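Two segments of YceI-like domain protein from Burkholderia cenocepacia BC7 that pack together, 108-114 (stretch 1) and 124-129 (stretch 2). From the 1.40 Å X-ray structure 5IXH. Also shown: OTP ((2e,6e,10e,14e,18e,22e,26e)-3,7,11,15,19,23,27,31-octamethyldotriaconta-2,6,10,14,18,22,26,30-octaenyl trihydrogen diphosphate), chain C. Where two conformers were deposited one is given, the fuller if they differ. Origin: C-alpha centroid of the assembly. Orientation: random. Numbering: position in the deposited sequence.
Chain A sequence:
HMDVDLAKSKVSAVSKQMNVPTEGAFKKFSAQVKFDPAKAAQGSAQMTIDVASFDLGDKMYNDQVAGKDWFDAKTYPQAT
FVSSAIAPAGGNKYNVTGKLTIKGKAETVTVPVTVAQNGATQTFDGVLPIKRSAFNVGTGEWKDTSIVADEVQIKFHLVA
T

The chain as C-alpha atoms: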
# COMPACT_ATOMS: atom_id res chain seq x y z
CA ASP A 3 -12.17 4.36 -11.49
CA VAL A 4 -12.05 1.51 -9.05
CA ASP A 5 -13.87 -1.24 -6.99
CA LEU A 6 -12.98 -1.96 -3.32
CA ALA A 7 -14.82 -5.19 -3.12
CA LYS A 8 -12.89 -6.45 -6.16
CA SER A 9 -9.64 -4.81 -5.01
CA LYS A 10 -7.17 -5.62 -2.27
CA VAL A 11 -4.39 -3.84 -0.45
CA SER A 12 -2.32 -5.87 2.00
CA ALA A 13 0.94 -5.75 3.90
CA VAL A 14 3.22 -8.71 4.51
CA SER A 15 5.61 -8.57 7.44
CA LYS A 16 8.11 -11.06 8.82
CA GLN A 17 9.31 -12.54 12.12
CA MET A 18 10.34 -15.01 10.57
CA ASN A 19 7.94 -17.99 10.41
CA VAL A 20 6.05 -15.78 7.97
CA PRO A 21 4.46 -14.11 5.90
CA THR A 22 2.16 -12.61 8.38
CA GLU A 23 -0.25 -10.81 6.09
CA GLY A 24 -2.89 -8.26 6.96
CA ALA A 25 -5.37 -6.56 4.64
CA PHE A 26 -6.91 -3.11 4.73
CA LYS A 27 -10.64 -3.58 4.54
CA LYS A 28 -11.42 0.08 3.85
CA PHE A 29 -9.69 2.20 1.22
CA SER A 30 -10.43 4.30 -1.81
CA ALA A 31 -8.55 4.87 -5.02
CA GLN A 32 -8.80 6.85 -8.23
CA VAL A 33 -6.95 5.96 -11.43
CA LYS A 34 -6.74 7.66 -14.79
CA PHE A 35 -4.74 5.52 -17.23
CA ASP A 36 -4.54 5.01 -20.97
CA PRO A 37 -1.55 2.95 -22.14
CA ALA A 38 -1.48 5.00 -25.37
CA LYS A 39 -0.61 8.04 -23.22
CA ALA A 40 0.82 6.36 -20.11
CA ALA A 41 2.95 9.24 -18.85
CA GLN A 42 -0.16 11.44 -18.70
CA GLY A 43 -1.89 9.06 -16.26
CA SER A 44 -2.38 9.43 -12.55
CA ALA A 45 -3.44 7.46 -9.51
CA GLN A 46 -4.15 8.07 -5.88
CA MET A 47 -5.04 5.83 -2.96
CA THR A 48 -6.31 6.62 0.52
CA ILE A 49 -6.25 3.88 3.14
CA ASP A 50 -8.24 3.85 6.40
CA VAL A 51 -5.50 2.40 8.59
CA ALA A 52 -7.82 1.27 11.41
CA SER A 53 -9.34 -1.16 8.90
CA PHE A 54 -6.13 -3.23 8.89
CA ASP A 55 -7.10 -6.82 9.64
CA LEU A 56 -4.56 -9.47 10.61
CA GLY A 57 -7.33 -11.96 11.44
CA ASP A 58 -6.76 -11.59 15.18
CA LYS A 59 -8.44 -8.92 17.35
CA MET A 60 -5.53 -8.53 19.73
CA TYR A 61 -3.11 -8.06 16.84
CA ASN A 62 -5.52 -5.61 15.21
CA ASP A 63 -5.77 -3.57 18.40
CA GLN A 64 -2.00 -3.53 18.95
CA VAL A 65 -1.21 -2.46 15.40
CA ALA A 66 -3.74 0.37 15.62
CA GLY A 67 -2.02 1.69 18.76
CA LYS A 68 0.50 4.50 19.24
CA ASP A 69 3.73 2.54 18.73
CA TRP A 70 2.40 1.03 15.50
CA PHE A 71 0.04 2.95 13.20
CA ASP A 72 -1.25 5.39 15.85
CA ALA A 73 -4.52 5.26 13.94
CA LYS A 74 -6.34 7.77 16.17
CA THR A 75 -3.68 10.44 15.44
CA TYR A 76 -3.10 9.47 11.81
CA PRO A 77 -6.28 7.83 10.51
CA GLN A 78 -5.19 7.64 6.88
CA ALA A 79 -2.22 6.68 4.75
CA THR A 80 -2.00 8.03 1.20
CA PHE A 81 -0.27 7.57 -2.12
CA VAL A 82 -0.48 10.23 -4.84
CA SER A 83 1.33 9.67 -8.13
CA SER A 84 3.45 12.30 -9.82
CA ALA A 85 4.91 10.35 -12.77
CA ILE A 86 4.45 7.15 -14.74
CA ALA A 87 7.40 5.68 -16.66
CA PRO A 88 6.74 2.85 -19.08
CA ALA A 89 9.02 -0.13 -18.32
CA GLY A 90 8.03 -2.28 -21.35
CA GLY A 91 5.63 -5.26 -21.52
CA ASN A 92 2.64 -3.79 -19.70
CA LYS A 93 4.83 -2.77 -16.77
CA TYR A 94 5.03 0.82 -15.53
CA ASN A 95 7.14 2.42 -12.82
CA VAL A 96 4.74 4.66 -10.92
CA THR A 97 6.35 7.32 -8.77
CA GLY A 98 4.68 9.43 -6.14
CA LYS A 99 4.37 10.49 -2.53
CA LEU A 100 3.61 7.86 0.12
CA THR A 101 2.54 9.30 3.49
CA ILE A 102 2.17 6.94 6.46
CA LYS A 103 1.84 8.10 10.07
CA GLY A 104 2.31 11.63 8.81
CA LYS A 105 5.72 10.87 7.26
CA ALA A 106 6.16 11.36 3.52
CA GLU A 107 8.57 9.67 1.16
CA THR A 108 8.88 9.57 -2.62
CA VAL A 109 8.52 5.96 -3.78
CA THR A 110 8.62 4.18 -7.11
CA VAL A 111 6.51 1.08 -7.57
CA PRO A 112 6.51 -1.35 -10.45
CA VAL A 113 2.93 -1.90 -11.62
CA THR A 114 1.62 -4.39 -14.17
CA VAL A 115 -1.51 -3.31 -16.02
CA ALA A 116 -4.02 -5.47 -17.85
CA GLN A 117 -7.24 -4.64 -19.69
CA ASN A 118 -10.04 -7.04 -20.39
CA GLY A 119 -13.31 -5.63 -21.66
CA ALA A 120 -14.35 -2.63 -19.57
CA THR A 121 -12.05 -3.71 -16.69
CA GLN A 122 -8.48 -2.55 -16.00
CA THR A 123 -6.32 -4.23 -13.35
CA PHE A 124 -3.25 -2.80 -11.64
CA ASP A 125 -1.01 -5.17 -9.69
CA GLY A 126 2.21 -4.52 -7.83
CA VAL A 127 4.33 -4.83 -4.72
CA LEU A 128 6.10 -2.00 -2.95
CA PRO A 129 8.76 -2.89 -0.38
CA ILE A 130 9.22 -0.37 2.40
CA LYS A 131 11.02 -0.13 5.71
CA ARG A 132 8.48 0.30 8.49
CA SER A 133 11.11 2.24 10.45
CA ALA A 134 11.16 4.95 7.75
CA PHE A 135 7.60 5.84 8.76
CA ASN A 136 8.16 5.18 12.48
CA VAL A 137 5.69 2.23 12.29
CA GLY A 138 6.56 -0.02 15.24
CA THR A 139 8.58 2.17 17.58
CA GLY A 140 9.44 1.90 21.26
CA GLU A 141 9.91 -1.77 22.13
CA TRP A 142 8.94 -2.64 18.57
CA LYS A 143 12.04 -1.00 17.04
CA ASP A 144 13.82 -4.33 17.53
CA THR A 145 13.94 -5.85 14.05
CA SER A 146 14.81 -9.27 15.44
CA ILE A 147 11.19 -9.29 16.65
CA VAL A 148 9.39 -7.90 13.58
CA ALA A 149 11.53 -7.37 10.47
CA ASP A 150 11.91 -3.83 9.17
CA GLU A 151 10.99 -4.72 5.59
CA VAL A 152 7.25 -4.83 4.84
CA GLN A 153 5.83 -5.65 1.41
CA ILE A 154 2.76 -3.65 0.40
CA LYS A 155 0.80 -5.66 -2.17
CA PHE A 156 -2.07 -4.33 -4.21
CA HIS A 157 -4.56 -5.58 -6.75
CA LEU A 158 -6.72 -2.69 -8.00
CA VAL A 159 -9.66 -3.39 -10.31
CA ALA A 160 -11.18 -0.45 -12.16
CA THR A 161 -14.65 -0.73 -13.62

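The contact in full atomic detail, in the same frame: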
# COMPACT_ATOMS: atom_id res chain seq x y z
N THR A 108 9.10 9.87 -1.22
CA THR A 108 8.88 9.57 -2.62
C THR A 108 9.26 8.12 -2.85
O THR A 108 10.33 7.67 -2.45
CB THR A 108 9.75 10.45 -3.51
OG1 THR A 108 9.43 11.83 -3.28
CG2 THR A 108 9.54 10.15 -4.97
N VAL A 109 8.35 7.39 -3.49
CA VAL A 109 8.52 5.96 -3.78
C VAL A 109 8.25 5.70 -5.24
O VAL A 109 7.57 6.48 -5.92
CB VAL A 109 7.59 5.10 -2.91
CG1 VAL A 109 7.86 5.32 -1.43
CG2 VAL A 109 6.12 5.32 -3.29
N THR A 110 8.83 4.62 -5.73
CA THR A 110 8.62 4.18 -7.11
C THR A 110 8.21 2.72 -7.07
O THR A 110 8.88 1.90 -6.46
CB THR A 110 9.88 4.34 -7.97
OG1 THR A 110 10.22 5.73 -8.09
CG2 THR A 110 9.67 3.77 -9.38
N VAL A 111 7.06 2.42 -7.65
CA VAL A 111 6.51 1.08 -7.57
C VAL A 111 6.29 0.51 -8.95
O VAL A 111 5.67 1.15 -9.81
CB VAL A 111 5.22 1.04 -6.74
CG1 VAL A 111 4.21 1.91 -7.27
CG2 VAL A 111 4.66 -0.40 -6.62
N PRO A 112 6.78 -0.71 -9.17
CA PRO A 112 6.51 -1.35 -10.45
C PRO A 112 5.09 -1.89 -10.48
O PRO A 112 4.67 -2.62 -9.56
CB PRO A 112 7.55 -2.49 -10.52
CG PRO A 112 8.29 -2.46 -9.22
CD PRO A 112 7.55 -1.58 -8.27
N VAL A 113 4.34 -1.52 -11.50
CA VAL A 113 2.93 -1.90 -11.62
C VAL A 113 2.70 -2.57 -12.96
O VAL A 113 3.12 -2.04 -14.00
CB VAL A 113 2.02 -0.68 -11.56
CG1 VAL A 113 0.57 -1.05 -11.70
CG2 VAL A 113 2.24 0.07 -10.24
N THR A 114 2.02 -3.70 -12.94
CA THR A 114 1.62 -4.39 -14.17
C THR A 114 0.16 -4.09 -14.43
O THR A 114 -0.67 -4.19 -13.52
CB THR A 114 1.83 -5.88 -14.03
OG1 THR A 114 3.21 -6.14 -13.74
CG2 THR A 114 1.44 -6.59 -15.31
N PHE A 124 -4.54 -3.39 -11.97
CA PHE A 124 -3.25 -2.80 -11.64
C PHE A 124 -2.71 -3.60 -10.49
O PHE A 124 -3.32 -3.61 -9.39
CB PHE A 124 -3.41 -1.35 -11.20
CG PHE A 124 -4.09 -0.49 -12.19
CD1 PHE A 124 -5.46 -0.44 -12.29
CD2 PHE A 124 -3.35 0.24 -13.11
CE1 PHE A 124 -6.07 0.33 -13.24
CE2 PHE A 124 -3.95 1.00 -14.07
CZ PHE A 124 -5.32 1.05 -14.14
N ASP A 125 -1.60 -4.28 -10.70
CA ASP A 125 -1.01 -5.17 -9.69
C ASP A 125 0.42 -4.78 -9.40
O ASP A 125 1.19 -4.47 -10.31
CB ASP A 125 -0.98 -6.61 -10.21
CG ASP A 125 -2.34 -7.27 -10.18
OD1 ASP A 125 -2.83 -7.56 -9.07
OD2 ASP A 125 -2.91 -7.51 -11.26
N GLY A 126 0.83 -4.84 -8.14
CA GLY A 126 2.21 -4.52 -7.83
C GLY A 126 2.53 -4.78 -6.39
O GLY A 126 1.64 -5.08 -5.60
N VAL A 127 3.80 -4.64 -6.07
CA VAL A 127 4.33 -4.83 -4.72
C VAL A 127 5.34 -3.74 -4.47
O VAL A 127 6.23 -3.52 -5.28
CB VAL A 127 5.00 -6.21 -4.55
CG1 VAL A 127 5.55 -6.38 -3.13
CG2 VAL A 127 4.01 -7.32 -4.86
N LEU A 128 5.18 -3.03 -3.36
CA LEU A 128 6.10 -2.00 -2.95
C LEU A 128 6.77 -2.39 -1.63
O LEU A 128 6.10 -2.45 -0.60
CB LEU A 128 5.37 -0.68 -2.73
CG LEU A 128 6.27 0.45 -2.22
CD1 LEU A 128 7.33 0.85 -3.23
CD2 LEU A 128 5.40 1.64 -1.84
N PRO A 129 8.08 -2.65 -1.65
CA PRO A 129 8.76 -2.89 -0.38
C PRO A 129 9.11 -1.58 0.30
O PRO A 129 9.58 -0.63 -0.34
CB PRO A 129 10.03 -3.64 -0.78
CG PRO A 129 10.28 -3.25 -2.20
CD PRO A 129 8.95 -2.89 -2.82
O7 OTP C . 5.85 -14.77 18.88
P2 OTP C . 6.00 -13.28 18.67
O5 OTP C . 6.19 -12.59 20.01
O6 OTP C . 7.20 -13.00 17.79
O4 OTP C . 4.70 -12.70 17.96
P1 OTP C . 4.34 -11.16 17.85
O2 OTP C . 3.63 -10.71 19.11
O3 OTP C . 5.60 -10.34 17.65
O1 OTP C . 3.37 -10.99 16.61
C40 OTP C . 3.63 -10.07 15.56
C39 OTP C . 2.31 -10.00 14.81
C37 OTP C . 2.11 -9.27 13.68
C38 OTP C . 0.70 -9.33 13.09
C36 OTP C . 3.20 -8.41 13.00
C35 OTP C . 2.61 -7.01 12.70
C34 OTP C . 3.24 -6.37 11.46
C32 OTP C . 2.59 -5.33 10.84
C33 OTP C . 1.25 -4.81 11.37
C31 OTP C . 3.21 -4.66 9.60
C30 OTP C . 3.21 -3.13 9.78
C29 OTP C . 2.56 -2.57 8.51
C27 OTP C . 3.16 -1.63 7.72
C28 OTP C . 4.53 -1.00 8.00
C26 OTP C . 2.38 -1.20 6.47
C25 OTP C . 2.41 0.32 6.29
C24 OTP C . 1.60 0.41 4.98
C22 OTP C . 0.42 1.10 4.90
C23 OTP C . -0.19 1.87 6.08
C21 OTP C . -0.27 1.09 3.54
C20 OTP C . 0.16 2.39 2.86
C19 OTP C . -0.06 2.16 1.36
C17 OTP C . -0.71 3.08 0.58
C18 OTP C . -1.24 4.38 1.19
C16 OTP C . -0.92 2.86 -0.93
C15 OTP C . -0.48 1.46 -1.39
C14 OTP C . -0.38 1.48 -2.92
C12 OTP C . 0.76 1.95 -3.54
C13 OTP C . 1.98 2.46 -2.76
C11 OTP C . 0.86 1.98 -5.07
C10 OTP C . -0.52 2.07 -5.75
C9 OTP C . -0.20 2.41 -7.21
C7 OTP C . -1.17 2.83 -8.08
C8 OTP C . -2.62 2.98 -7.62
C6 OTP C . -0.75 3.16 -9.52
C5 OTP C . -1.73 2.55 -10.52
C4 OTP C . -0.93 2.43 -11.84
C2 OTP C . -1.11 3.24 -12.93
C3 OTP C . -0.22 2.97 -14.15
C1 OTP C . -2.13 4.37 -12.99
O HOH W 1 5.49 -4.90 -8.51
O HOH W 2 -2.61 -6.33 -13.74

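Between two antiparallel strands that are paired directly at one end, a water takes over the backbone link further along. It donates to P112 O (2.6 Å from the water oxygen) and accepts from V127 N (3.0 Å), so a carbonyl and an amide that do not meet across the strands are joined through solvent. P112 N has no hydrogen to offer V127 O, and the ring CD lies 3.8 Å from that oxygen.

The strands, 108-114 and 124-129, run at 152° to each other. Direct hydrogen bonding is confined to T114 and D125, which exchange a reciprocal pair: T114 N donates to D125 O (2.9 Å) and D125 N donates to T114 O (3.0 Å), both nearly linear. CA-H...O contacts flank this pair, with V113 CA 3.4 Å from D125 O and F124 CA 3.5 Å from T114 O. The side chains of T114 and D125 share a face of the sheet, and a second water lies 2.9 Å from T114 O and 2.8 Å from D125 OD2.

G126 sits where its CA approaches P112 O to 3.6 Å. A CB built there with ideal geometry would fall 2.6 Å from P112 O, a clash, so the close approach depends on the absence of a side chain.

Apolar packing supplements these polar links. L128, the residue most covered by the opposing strand, places CD2 4.0 Å from V109 CG2 and CB 4.0 Å from V111 CG2, while its CD1 lies 3.7 Å from T110 O. Near the other end, V113 CG1 meets F124 CB at 4.0 Å and lies at the edge of the phenyl ring. The polyprenyl chain of OTP extends this hydrophobic surface: its C4 is 3.5 Å from F124 CD2 and 3.8 Å from V113 CG1, and its C13 is 3.6 Å from L128 CD2.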